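Local coordinates for methylmalonyl-CoA carboxyltransferase 12S subunit (Propionibacterium freudenreichii, PDB 1ON3), which transfers the carboxyl group of methylmalonyl-CoA to the biotin of the 1.3S subunit, releasing propanoyl-CoA, and forms the hexameric core of transcarboxylase, at residues Gly311-Leu316 against Ile344-Lys349; Lys249-Phe254 against Thr318-Val323; Val168-Ile173 against Leu188-Ile193; Ala64-Arg69 against Ser116-Glu121. One frame throughout, in Å; residues are numbered along the deposited sequence.

In the fold
Contacts 1, 2 and 3 form a continuous path through the chain, with contact 2 in the middle. It touches contact 3 where Phe320 CE1 comes within 3.7 Å of Phe191 CZ, and contact 1 where Thr318 OG1 lies 3.3 Å from Lys349 CE. Contact 2 joins the two related halves, because its helix 241-253 belongs to the N-terminal half, with contact 3, and its strand 316-323 to the C-terminal sheet, beside contact 1. Contact 4 stands apart, its nearest atoms about 8 Å from those of contact 3. The Leu188 side chain of contact 3 is about 13 Å from bound methylmalonyl-CoA, and the Asn345 side chain of contact 1 about 7 Å from a cadmium ion.

Contact 1 (Gly311-Leu316 against Ile344-Lys349); sequences GYATNL and INASDK
Asn345, in the first turn of helix 344-359, meets Tyr312: the two side chains cross at about a right angle, yet the amide and ring planes are only 23° apart. Tyr312 OH lies 2.9 Å from Asn345 CG, while its approaches to OD1 and ND2 of that amide lack the angles of a hydrogen bond.

One residue on, Ala346 is the closest backbone neighbour of Ala313, with their CA atoms 5.1 Å apart. Its CB packs against Leu316 CB at 3.8 Å and against Asn315 ND2 at 3.4 Å; that amide nitrogen is itself held by Cys341 O and Asp343 OD1. Asp348 faces elsewhere, bridging to Lys390 and to Arg386 of a neighbouring subunit.

Lys349 carries the polar part. CG is anti to the backbone N (chi1 179°), and the chain stays extended all the way to NZ, which enters the curve of the 311-316 loop. NZ donates to Tyr312 O at 2.7 Å and Leu316 O at 2.7 Å, nearly along the C=O axis of both, and weakly to Ala313 O at 3.3 Å. Lys309 O is a further acceptor, so the buried ammonium is gripped by main-chain oxygens.

The loop closes in a type I beta turn from Ala313 to Leu316, linking antiparallel strands 305-308 and 316-323 beside a helix of the crotonase-like C-terminal half.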
loop_
_atom_site.group_PDB
_atom_site.type_symbol
_atom_site.label_atom_id
_atom_site.label_comp_id
_atom_site.label_asym_id
_atom_site.label_seq_id
_atom_site.Cartn_x
_atom_site.Cartn_y
_atom_site.Cartn_z
ATOM N N GLY E 311 -17.884 39.463 4.238
ATOM C CA GLY E 311 -17.653 40.709 4.945
ATOM C C GLY E 311 -16.283 40.876 5.570
ATOM O O GLY E 311 -16.050 41.848 6.287
ATOM N N TYR E 312 -15.379 39.935 5.310
ATOM C CA TYR E 312 -14.022 39.988 5.857
ATOM C C TYR E 312 -13.013 40.163 4.720
ATOM O O TYR E 312 -13.175 39.565 3.664
ATOM C CB TYR E 312 -13.699 38.680 6.592
ATOM C CG TYR E 312 -12.353 38.663 7.291
ATOM C CD1 TYR E 312 -12.109 39.481 8.391
ATOM C CD2 TYR E 312 -11.331 37.813 6.863
ATOM C CE1 TYR E 312 -10.883 39.455 9.052
ATOM C CE2 TYR E 312 -10.097 37.776 7.520
ATOM C CZ TYR E 312 -9.888 38.602 8.616
ATOM O OH TYR E 312 -8.698 38.572 9.289
ATOM N N ALA E 313 -11.986 40.984 4.938
ATOM C CA ALA E 313 -10.928 41.194 3.940
ATOM C C ALA E 313 -11.523 41.227 2.543
ATOM O O ALA E 313 -11.208 40.380 1.688
ATOM C CB ALA E 313 -9.885 40.073 4.047
ATOM N N THR E 314 -12.375 42.225 2.319
ATOM C CA THR E 314 -13.091 42.381 1.063
ATOM C C THR E 314 -12.216 42.765 -0.122
ATOM O O THR E 314 -12.730 42.974 -1.218
ATOM C CB THR E 314 -14.241 43.397 1.217
ATOM O OG1 THR E 314 -13.708 44.662 1.639
ATOM C CG2 THR E 314 -15.252 42.900 2.254
ATOM N N ASN E 315 -10.908 42.878 0.109
ATOM C CA ASN E 315 -9.957 43.174 -0.962
ATOM C C ASN E 315 -9.705 41.879 -1.741
ATOM O O ASN E 315 -9.027 41.874 -2.766
ATOM C CB ASN E 315 -8.632 43.727 -0.395
ATOM C CG ASN E 315 -8.135 42.970 0.832
ATOM O OD1 ASN E 315 -8.903 42.672 1.752
ATOM N ND2 ASN E 315 -6.837 42.680 0.865
ATOM N N LEU E 316 -10.254 40.779 -1.229
ATOM C CA LEU E 316 -10.134 39.475 -1.879
ATOM C C LEU E 316 -11.443 38.712 -1.752
ATOM O O LEU E 316 -12.016 38.616 -0.673
ATOM C CB LEU E 316 -9.011 38.636 -1.271
ATOM C CG LEU E 316 -8.903 37.308 -2.044
ATOM C CD1 LEU E 316 -7.500 37.121 -2.539
ATOM C CD2 LEU E 316 -9.369 36.138 -1.190
ATOM N N ILE E 344 -2.396 40.838 5.122
ATOM C CA ILE E 344 -2.409 39.742 6.090
ATOM C C ILE E 344 -3.761 39.024 6.156
ATOM O O ILE E 344 -3.829 37.796 6.047
ATOM C CB ILE E 344 -2.058 40.267 7.513
ATOM C CG1 ILE E 344 -0.598 40.713 7.546
ATOM C CG2 ILE E 344 -2.316 39.188 8.559
ATOM C CD1 ILE E 344 -0.198 41.504 8.822
ATOM N N ASN E 345 -4.834 39.784 6.342
ATOM C CA ASN E 345 -6.157 39.177 6.454
ATOM C C ASN E 345 -6.627 38.449 5.196
ATOM O O ASN E 345 -7.203 37.365 5.298
ATOM C CB ASN E 345 -7.192 40.219 6.887
ATOM C CG ASN E 345 -6.953 40.717 8.312
ATOM O OD1 ASN E 345 -6.064 40.226 9.010
ATOM N ND2 ASN E 345 -7.746 41.687 8.744
ATOM N N ALA E 346 -6.385 39.028 4.021
ATOM C CA ALA E 346 -6.794 38.378 2.775
ATOM C C ALA E 346 -5.975 37.101 2.548
ATOM O O ALA E 346 -6.480 36.126 2.000
ATOM C CB ALA E 346 -6.631 39.334 1.600
ATOM N N SER E 347 -4.715 37.099 2.969
ATOM C CA SER E 347 -3.873 35.901 2.812
ATOM C C SER E 347 -4.478 34.718 3.582
ATOM O O SER E 347 -4.504 33.584 3.077
ATOM C CB SER E 347 -2.452 36.176 3.326
ATOM O OG SER E 347 -1.808 37.157 2.522
ATOM N N ASP E 348 -4.940 34.982 4.808
ATOM C CA ASP E 348 -5.568 33.948 5.633
ATOM C C ASP E 348 -6.863 33.478 4.966
ATOM O O ASP E 348 -7.133 32.274 4.870
ATOM C CB ASP E 348 -5.939 34.479 7.026
ATOM C CG ASP E 348 -4.762 34.548 7.988
ATOM O OD1 ASP E 348 -3.794 33.784 7.847
ATOM O OD2 ASP E 348 -4.839 35.357 8.931
ATOM N N LYS E 349 -7.675 34.443 4.539
ATOM C CA LYS E 349 -8.960 34.170 3.882
ATOM C C LYS E 349 -8.767 33.271 2.667
ATOM O O LYS E 349 -9.485 32.286 2.475
ATOM C CB LYS E 349 -9.614 35.486 3.443
ATOM C CG LYS E 349 -10.950 35.330 2.720
ATOM C CD LYS E 349 -11.533 36.698 2.368
ATOM C CE LYS E 349 -12.874 36.607 1.654
ATOM N NZ LYS E 349 -13.509 37.964 1.460
#

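Contact 2 (Lys249-Phe254 against Thr318-Val323); sequences KKLLSF and TAFARV
Arg322 lays its guanidinium flat on the Phe254 ring, centres 4.0 Å apart and planes at 12°, a stacked cation-pi pair. Phe320 CB covers the opposite face of that ring, 3.7 Å from its centroid.

Around the guanidinium edge, NH2 donates to Ser253 OG at 3.1 Å, the acceptor only 5° out of plane. Its second bond, to Ser253 O at 2.9 Å, is weak because the N-H...O angle is 135°. NH1 donates to a water 2.9 Å away, which also accepts from Lys250 NZ and donates to Ser253 OG. Ser253 OG thus accepts from Arg322 and the water while giving its own proton to Lys250 O. Lys250 NZ lies 4.6 Å from Arg322 NH1, a like-charge approach probably eased by the shared water and by the salt bridge of Lys250 to Asp304.

A leucine at Arg322 would probably take the stacked guanidinium off Phe254 and leave Ser253 O and OG, and the water, without this donor.

Leu251 CD1 meets Phe320 CE1 at 3.7 Å. Helix 241-253 of the N-terminal half is thereby seated on strand 316-323, with Leu306 of strand 305-308 and Phe353 of helix 344-359 packing alongside.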
loop_
_atom_site.group_PDB
_atom_site.type_symbol
_atom_site.label_atom_id
_atom_site.label_comp_id
_atom_site.label_asym_id
_atom_site.label_seq_id
_atom_site.Cartn_x
_atom_site.Cartn_y
_atom_site.Cartn_z
ATOM N N LYS E 249 -27.754 24.632 3.886
ATOM C CA LYS E 249 -28.138 23.757 2.772
ATOM C C LYS E 249 -27.446 24.187 1.485
ATOM O O LYS E 249 -26.961 23.346 0.732
ATOM C CB LYS E 249 -29.663 23.775 2.561
ATOM C CG LYS E 249 -30.464 23.259 3.748
ATOM C CD LYS E 249 -31.970 23.257 3.447
ATOM C CE LYS E 249 -32.765 22.825 4.667
ATOM N NZ LYS E 249 -34.247 22.841 4.450
ATOM N N LYS E 250 -27.406 25.491 1.232
ATOM C CA LYS E 250 -26.749 26.017 0.029
ATOM C C LYS E 250 -25.260 25.634 0.057
ATOM O O LYS E 250 -24.708 25.124 -0.922
ATOM C CB LYS E 250 -26.900 27.543 -0.023
ATOM C CG LYS E 250 -26.221 28.207 -1.227
ATOM C CD LYS E 250 -26.951 27.891 -2.508
ATOM C CE LYS E 250 -26.332 28.605 -3.683
ATOM N NZ LYS E 250 -27.032 28.243 -4.927
ATOM N N LEU E 251 -24.610 25.874 1.193
ATOM C CA LEU E 251 -23.198 25.534 1.350
ATOM C C LEU E 251 -22.981 24.033 1.151
ATOM O O LEU E 251 -22.088 23.606 0.414
ATOM C CB LEU E 251 -22.714 25.950 2.751
ATOM C CG LEU E 251 -21.353 25.415 3.216
ATOM C CD1 LEU E 251 -20.232 25.993 2.327
ATOM C CD2 LEU E 251 -21.125 25.809 4.686
ATOM N N LEU E 252 -23.791 23.217 1.811
ATOM C CA LEU E 252 -23.639 21.773 1.668
ATOM C C LEU E 252 -23.777 21.304 0.219
ATOM O O LEU E 252 -23.090 20.365 -0.193
ATOM C CB LEU E 252 -24.656 21.033 2.540
ATOM C CG LEU E 252 -24.566 19.502 2.578
ATOM C CD1 LEU E 252 -23.234 19.045 3.156
ATOM C CD2 LEU E 252 -25.716 18.970 3.429
ATOM N N SER E 253 -24.638 21.964 -0.555
ATOM C CA SER E 253 -24.865 21.572 -1.950
ATOM C C SER E 253 -23.617 21.609 -2.829
ATOM O O SER E 253 -23.578 20.937 -3.857
ATOM C CB SER E 253 -25.971 22.434 -2.588
ATOM O OG SER E 253 -25.534 23.751 -2.898
ATOM N N PHE E 254 -22.600 22.385 -2.437
ATOM C CA PHE E 254 -21.358 22.465 -3.213
ATOM C C PHE E 254 -20.350 21.406 -2.783
ATOM O O PHE E 254 -19.326 21.198 -3.448
ATOM C CB PHE E 254 -20.667 23.834 -3.033
ATOM C CG PHE E 254 -21.397 24.987 -3.668
ATOM C CD1 PHE E 254 -22.241 25.797 -2.908
ATOM C CD2 PHE E 254 -21.245 25.254 -5.027
ATOM C CE1 PHE E 254 -22.932 26.859 -3.493
ATOM C CE2 PHE E 254 -21.919 26.305 -5.626
ATOM C CZ PHE E 254 -22.776 27.119 -4.851
ATOM N N THR E 318 -13.652 35.137 -2.140
ATOM C CA THR E 318 -13.563 33.669 -2.154
ATOM C C THR E 318 -15.026 33.248 -2.238
ATOM O O THR E 318 -15.846 33.660 -1.406
ATOM C CB THR E 318 -12.938 33.075 -0.862
ATOM O OG1 THR E 318 -13.563 33.652 0.300
ATOM C CG2 THR E 318 -11.427 33.315 -0.839
ATOM N N ALA E 319 -15.364 32.447 -3.244
ATOM C CA ALA E 319 -16.748 32.030 -3.409
ATOM C C ALA E 319 -16.905 30.671 -4.075
ATOM O O ALA E 319 -16.106 30.281 -4.919
ATOM C CB ALA E 319 -17.507 33.083 -4.231
ATOM N N PHE E 320 -17.950 29.955 -3.687
ATOM C CA PHE E 320 -18.241 28.674 -4.307
ATOM C C PHE E 320 -19.180 28.966 -5.482
ATOM O O PHE E 320 -20.058 29.832 -5.392
ATOM C CB PHE E 320 -18.960 27.738 -3.334
ATOM C CG PHE E 320 -18.063 27.106 -2.315
ATOM C CD1 PHE E 320 -18.283 27.305 -0.956
ATOM C CD2 PHE E 320 -17.018 26.277 -2.707
ATOM C CE1 PHE E 320 -17.469 26.672 0.003
ATOM C CE2 PHE E 320 -16.205 25.647 -1.767
ATOM C CZ PHE E 320 -16.428 25.841 -0.412
ATOM N N ALA E 321 -19.000 28.241 -6.578
ATOM C CA ALA E 321 -19.854 28.415 -7.737
ATOM C C ALA E 321 -19.802 27.136 -8.525
ATOM O O ALA E 321 -19.221 26.141 -8.082
ATOM C CB ALA E 321 -19.360 29.565 -8.588
ATOM N N ARG E 322 -20.399 27.158 -9.708
ATOM C CA ARG E 322 -20.378 25.983 -10.548
ATOM C C ARG E 322 -20.127 26.331 -12.002
ATOM O O ARG E 322 -20.523 27.401 -12.486
ATOM C CB ARG E 322 -21.697 25.218 -10.427
ATOM C CG ARG E 322 -21.851 24.447 -9.113
ATOM C CD ARG E 322 -23.180 23.729 -9.054
ATOM N NE ARG E 322 -23.413 23.147 -7.736
ATOM C CZ ARG E 322 -24.154 23.699 -6.783
ATOM N NH1 ARG E 322 -24.755 24.864 -6.982
ATOM N NH2 ARG E 322 -24.291 23.073 -5.620
ATOM N N VAL E 323 -19.423 25.438 -12.684
ATOM C CA VAL E 323 -19.179 25.608 -14.105
ATOM C C VAL E 323 -19.624 24.286 -14.709
ATOM O O VAL E 323 -19.083 23.234 -14.379
ATOM C CB VAL E 323 -17.690 25.875 -14.423
ATOM C CG1 VAL E 323 -17.507 25.982 -15.944
ATOM C CG2 VAL E 323 -17.243 27.190 -13.760
HETATM O O HOH W 1 -26.717 25.364 -4.890
#

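Contact 3 (Val168-Ile173 against Leu188-Ile193); sequences VPQIAI and LTDFII
Ile193 CD1 lies between two isoleucines of the adjoining strand, 4.0 Å from Ile171 CG2 and 4.1 Å from Ile173 CG1. Ile173 and Ile193 run side by side pointing the same way, whereas Ile171 meets Ile193 at a slant. With Phe191 they form one face of the sheet, packed by Leu251, Ala244 and Ile247 of helix 241-253. On the other face Ala172 CB rests 3.6 Å from Thr189 OG1, whose polar partner is Pro186 O.

The backbones explain this pairing: the strand axes run parallel at 22°, with Ile171 opposite Phe191 and Ile173 opposite Ile193. Ala172 bonds through both its N and its O, as in a parallel pair, its N donating to Phe191 O at 2.8 Å and its O accepting from Ile193 N, both bonds nearly straight (171° and 172° at the hydrogen).

Toward the polar edge Gln170 O takes Asp190 N at 2.8 Å, plus a weak, longer bond from Phe191 N. The Asp190 side chain turns back so that OD1, on its anti side, receives Gln170 N at 3.0 Å. Water lies 2.7 Å from that oxygen and accepts from Gln170 NE2, which also donates to Asn161 O; Asp190 OD2 is held by Asn520 of a neighbouring subunit.

This is a parallel beta-alpha-beta crossover of the crotonase-like fold. Its connection contributes Pro177, Ala179, Gly180 and Gly181 to the methylmalonyl-CoA pocket.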
loop_
_atom_site.group_PDB
_atom_site.type_symbol
_atom_site.label_atom_id
_atom_site.label_comp_id
_atom_site.label_asym_id
_atom_site.label_seq_id
_atom_site.Cartn_x
_atom_site.Cartn_y
_atom_site.Cartn_z
ATOM N N VAL E 168 -14.543 14.336 6.319
ATOM C CA VAL E 168 -15.952 14.622 6.036
ATOM C C VAL E 168 -16.143 16.110 6.340
ATOM O O VAL E 168 -15.521 16.634 7.255
ATOM C CB VAL E 168 -16.942 13.776 6.890
ATOM C CG1 VAL E 168 -16.788 12.297 6.548
ATOM C CG2 VAL E 168 -16.714 14.022 8.382
ATOM N N PRO E 169 -16.982 16.815 5.560
ATOM C CA PRO E 169 -17.190 18.246 5.808
ATOM C C PRO E 169 -17.851 18.469 7.159
ATOM O O PRO E 169 -18.716 17.689 7.557
ATOM C CB PRO E 169 -18.104 18.678 4.657
ATOM C CG PRO E 169 -17.925 17.612 3.618
ATOM C CD PRO E 169 -17.821 16.359 4.438
ATOM N N GLN E 170 -17.441 19.531 7.856
ATOM C CA GLN E 170 -17.995 19.864 9.166
ATOM C C GLN E 170 -18.468 21.311 9.144
ATOM O O GLN E 170 -17.681 22.223 8.880
ATOM C CB GLN E 170 -16.936 19.703 10.268
ATOM C CG GLN E 170 -16.337 18.322 10.400
ATOM C CD GLN E 170 -15.281 18.280 11.481
ATOM O OE1 GLN E 170 -15.603 18.187 12.665
ATOM N NE2 GLN E 170 -14.008 18.376 11.081
ATOM N N ILE E 171 -19.760 21.499 9.405
ATOM C CA ILE E 171 -20.398 22.809 9.398
ATOM C C ILE E 171 -20.943 23.165 10.788
ATOM O O ILE E 171 -21.720 22.416 11.381
ATOM C CB ILE E 171 -21.561 22.824 8.368
ATOM C CG1 ILE E 171 -20.993 22.573 6.966
ATOM C CG2 ILE E 171 -22.311 24.160 8.403
ATOM C CD1 ILE E 171 -22.063 22.299 5.888
ATOM N N ALA E 172 -20.525 24.310 11.304
ATOM C CA ALA E 172 -20.993 24.745 12.604
ATOM C C ALA E 172 -21.966 25.899 12.427
ATOM O O ALA E 172 -21.730 26.803 11.620
ATOM C CB ALA E 172 -19.822 25.186 13.451
ATOM N N ILE E 173 -23.068 25.860 13.165
ATOM C CA ILE E 173 -24.039 26.952 13.123
ATOM C C ILE E 173 -24.187 27.454 14.557
ATOM O O ILE E 173 -24.684 26.726 15.418
ATOM C CB ILE E 173 -25.435 26.490 12.617
ATOM C CG1 ILE E 173 -25.329 25.870 11.225
ATOM C CG2 ILE E 173 -26.381 27.682 12.543
ATOM C CD1 ILE E 173 -25.356 24.350 11.237
ATOM N N LEU E 188 -12.513 24.560 14.739
ATOM C CA LEU E 188 -11.913 23.355 14.168
ATOM C C LEU E 188 -12.783 22.699 13.087
ATOM O O LEU E 188 -12.345 21.754 12.426
ATOM C CB LEU E 188 -11.590 22.370 15.303
ATOM C CG LEU E 188 -10.474 22.818 16.276
ATOM C CD1 LEU E 188 -10.427 21.891 17.489
ATOM C CD2 LEU E 188 -9.118 22.822 15.566
ATOM N N THR E 189 -14.012 23.183 12.903
ATOM C CA THR E 189 -14.877 22.637 11.851
ATOM C C THR E 189 -14.453 23.404 10.602
ATOM O O THR E 189 -13.515 24.195 10.658
ATOM C CB THR E 189 -16.390 22.890 12.101
ATOM O OG1 THR E 189 -16.663 24.303 12.082
ATOM C CG2 THR E 189 -16.830 22.279 13.465
ATOM N N ASP E 190 -15.126 23.202 9.478
ATOM C CA ASP E 190 -14.697 23.923 8.274
ATOM C C ASP E 190 -15.332 25.285 8.052
ATOM O O ASP E 190 -14.652 26.220 7.622
ATOM C CB ASP E 190 -14.924 23.058 7.048
ATOM C CG ASP E 190 -14.184 21.749 7.137
ATOM O OD1 ASP E 190 -14.845 20.699 7.068
ATOM O OD2 ASP E 190 -12.944 21.780 7.293
ATOM N N PHE E 191 -16.633 25.385 8.318
ATOM C CA PHE E 191 -17.360 26.632 8.139
ATOM C C PHE E 191 -18.221 26.987 9.325
ATOM O O PHE E 191 -18.920 26.130 9.863
ATOM C CB PHE E 191 -18.275 26.565 6.919
ATOM C CG PHE E 191 -17.543 26.337 5.637
ATOM C CD1 PHE E 191 -17.368 25.052 5.139
ATOM C CD2 PHE E 191 -16.980 27.402 4.961
ATOM C CE1 PHE E 191 -16.628 24.832 3.966
ATOM C CE2 PHE E 191 -16.242 27.196 3.800
ATOM C CZ PHE E 191 -16.067 25.907 3.303
ATOM N N ILE E 192 -18.169 28.254 9.728
ATOM C CA ILE E 192 -19.011 28.721 10.824
ATOM C C ILE E 192 -20.075 29.681 10.297
ATOM O O ILE E 192 -19.736 30.689 9.673
ATOM C CB ILE E 192 -18.215 29.484 11.904
ATOM C CG1 ILE E 192 -17.189 28.557 12.559
ATOM C CG2 ILE E 192 -19.192 30.034 12.956
ATOM C CD1 ILE E 192 -16.255 29.288 13.540
ATOM N N ILE E 193 -21.350 29.349 10.530
ATOM C CA ILE E 193 -22.480 30.199 10.149
ATOM C C ILE E 193 -22.968 30.713 11.491
ATOM O O ILE E 193 -23.280 29.919 12.371
ATOM C CB ILE E 193 -23.639 29.408 9.507
ATOM C CG1 ILE E 193 -23.178 28.780 8.191
ATOM C CG2 ILE E 193 -24.811 30.337 9.227
ATOM C CD1 ILE E 193 -24.084 27.639 7.742
HETATM O O HOH W 2 -13.564 18.478 7.833
#

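Contact 4 (Ala64-Arg69 against Ser116-Glu121); sequences AFRKHR and STKVVE
Arg66 and Lys118 give the nearest backbone approach, with CA atoms 8.4 Å apart, so the contact is made mainly by side chains reaching from helix 113-129 and the irregular segment 64-69.

Arg66 places CG anti to the backbone N (chi1 -174°), then bends at chi2. The aliphatic stems of Arg66 and Lys118 slide past each other in opposite directions: Lys118 CD is 3.9 Å from Arg66 CB and equally far from Arg66 CG. Beyond them the ammonium of Lys118 turns away from the guanidinium to donate to Gly63, Ala82 and Val85, whose carbonyl oxygens probably stabilise its buried charge and tie the helix to the end of strand 60-62 and the start of strand 85-92.

The guanidinium comes up beside Thr117 and Glu121, one helical turn apart. Its NH2 touches Thr117 CG2 at 3.7 Å, while Thr117 OG1 bonds to Glu113 O. NH1 meets Glu121 OE1, at the guanidinium edge, in a long salt bridge of 3.3 Å, straight at 169° and on the syn side of the carboxylate. Glu121 has two conformers, one of which is described here, so this bridge is doubtful as a fixed link.

An alanine at Arg66 would probably leave Glu121 OE1, in this conformer, without its partner and strip cover from Thr117 CG2 and part of that beside Lys118 CD.

Ala482 of a neighbouring subunit packs on Arg66, and Tyr478 of the same subunit meets the Phe65 ring edge-to-face. The arrangement is thus a loop-on-helix contact at a subunit interface of the 12S hexamer.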
loop_
_atom_site.group_PDB
_atom_site.type_symbol
_atom_site.label_atom_id
_atom_site.label_comp_id
_atom_site.label_asym_id
_atom_site.label_seq_id
_atom_site.Cartn_x
_atom_site.Cartn_y
_atom_site.Cartn_z
ATOM N N ALA E 64 -31.784 9.824 22.826
ATOM C CA ALA E 64 -32.828 10.684 23.379
ATOM C C ALA E 64 -32.890 10.374 24.876
ATOM O O ALA E 64 -32.934 11.278 25.712
ATOM C CB ALA E 64 -34.180 10.377 22.731
ATOM N N PHE E 65 -32.873 9.088 25.210
ATOM C CA PHE E 65 -32.961 8.686 26.610
ATOM C C PHE E 65 -31.643 8.646 27.370
ATOM O O PHE E 65 -31.623 8.260 28.539
ATOM C CB PHE E 65 -33.650 7.328 26.730
ATOM C CG PHE E 65 -35.098 7.357 26.361
ATOM C CD1 PHE E 65 -35.527 6.867 25.134
ATOM C CD2 PHE E 65 -36.037 7.908 27.229
ATOM C CE1 PHE E 65 -36.873 6.929 24.771
ATOM C CE2 PHE E 65 -37.382 7.971 26.872
ATOM C CZ PHE E 65 -37.795 7.479 25.638
ATOM N N ARG E 66 -30.549 9.039 26.718
ATOM C CA ARG E 66 -29.232 9.046 27.363
ATOM C C ARG E 66 -29.245 10.019 28.542
ATOM O O ARG E 66 -29.834 11.095 28.451
ATOM C CB ARG E 66 -28.160 9.476 26.357
ATOM C CG ARG E 66 -26.732 9.384 26.861
ATOM C CD ARG E 66 -26.230 7.955 26.884
ATOM N NE ARG E 66 -24.795 7.898 27.151
ATOM C CZ ARG E 66 -23.854 7.821 26.214
ATOM N NH1 ARG E 66 -24.177 7.779 24.925
ATOM N NH2 ARG E 66 -22.581 7.800 26.569
ATOM N N LYS E 67 -28.569 9.661 29.636
ATOM C CA LYS E 67 -28.559 10.514 30.821
ATOM C C LYS E 67 -27.186 10.711 31.419
ATOM O O LYS E 67 -26.349 9.811 31.378
ATOM C CB LYS E 67 -29.461 9.921 31.902
ATOM C CG LYS E 67 -30.932 9.929 31.568
ATOM C CD LYS E 67 -31.718 9.365 32.744
ATOM C CE LYS E 67 -33.208 9.292 32.449
ATOM N NZ LYS E 67 -33.928 8.667 33.599
ATOM N N HIS E 68 -26.973 11.887 32.001
ATOM C CA HIS E 68 -25.711 12.214 32.641
ATOM C C HIS E 68 -25.492 11.285 33.834
ATOM O O HIS E 68 -26.448 10.788 34.433
ATOM C CB HIS E 68 -25.713 13.667 33.130
ATOM C CG HIS E 68 -26.626 13.921 34.295
ATOM N ND1 HIS E 68 -27.995 14.018 34.165
ATOM C CD2 HIS E 68 -26.361 14.104 35.610
ATOM C CE1 HIS E 68 -28.534 14.255 35.348
ATOM N NE2 HIS E 68 -27.564 14.311 36.242
ATOM N N ARG E 69 -24.231 11.063 34.174
ATOM C CA ARG E 69 -23.872 10.198 35.284
ATOM C C ARG E 69 -23.186 10.977 36.411
ATOM O O ARG E 69 -22.815 10.399 37.437
ATOM C CB ARG E 69 -22.944 9.087 34.793
ATOM C CG ARG E 69 -23.558 8.195 33.740
ATOM C CD ARG E 69 -22.621 7.059 33.379
ATOM N NE ARG E 69 -22.325 6.213 34.533
ATOM C CZ ARG E 69 -21.397 5.259 34.536
ATOM N NH1 ARG E 69 -20.679 5.035 33.446
ATOM N NH2 ARG E 69 -21.177 4.539 35.631
ATOM N N SER E 116 -21.188 15.904 25.603
ATOM C CA SER E 116 -20.037 15.904 24.702
ATOM C C SER E 116 -19.735 14.513 24.168
ATOM O O SER E 116 -19.275 14.368 23.036
ATOM C CB SER E 116 -18.798 16.469 25.398
ATOM O OG SER E 116 -18.908 17.880 25.560
ATOM N N THR E 117 -19.975 13.489 24.975
ATOM C CA THR E 117 -19.732 12.127 24.518
ATOM C C THR E 117 -20.715 11.790 23.399
ATOM O O THR E 117 -20.338 11.143 22.424
ATOM C CB THR E 117 -19.884 11.123 25.672
ATOM O OG1 THR E 117 -18.858 11.380 26.636
ATOM C CG2 THR E 117 -19.753 9.694 25.167
ATOM N N LYS E 118 -21.962 12.245 23.537
ATOM C CA LYS E 118 -22.999 12.005 22.528
ATOM C C LYS E 118 -22.589 12.647 21.197
ATOM O O LYS E 118 -22.741 12.065 20.108
ATOM C CB LYS E 118 -24.345 12.610 22.977
ATOM C CG LYS E 118 -25.151 11.756 23.974
ATOM C CD LYS E 118 -26.497 12.390 24.336
ATOM C CE LYS E 118 -27.406 12.525 23.131
ATOM N NZ LYS E 118 -28.748 13.058 23.509
ATOM N N VAL E 119 -22.090 13.867 21.284
ATOM C CA VAL E 119 -21.660 14.575 20.079
ATOM C C VAL E 119 -20.485 13.847 19.412
ATOM O O VAL E 119 -20.466 13.664 18.191
ATOM C CB VAL E 119 -21.252 16.027 20.404
ATOM C CG1 VAL E 119 -20.606 16.676 19.182
ATOM C CG2 VAL E 119 -22.493 16.827 20.803
ATOM N N VAL E 120 -19.506 13.432 20.208
ATOM C CA VAL E 120 -18.355 12.722 19.664
ATOM C C VAL E 120 -18.772 11.400 19.011
ATOM O O VAL E 120 -18.266 11.034 17.949
ATOM C CB VAL E 120 -17.292 12.455 20.765
ATOM C CG1 VAL E 120 -16.181 11.584 20.220
ATOM C CG2 VAL E 120 -16.686 13.778 21.232
ATOM N N GLU E 121 -19.701 10.683 19.637
ATOM C CA GLU E 121 -20.147 9.419 19.071
ATOM C C GLU E 121 -20.821 9.664 17.724
ATOM O O GLU E 121 -20.656 8.885 16.785
ATOM C CB GLU E 121 -21.058 8.684 20.070
ATOM C CG GLU E 121 -20.258 7.687 20.927
ATOM C CD GLU E 121 -20.887 7.376 22.277
ATOM O OE1 GLU E 121 -22.136 7.413 22.387
ATOM O OE2 GLU E 121 -20.124 7.082 23.229
#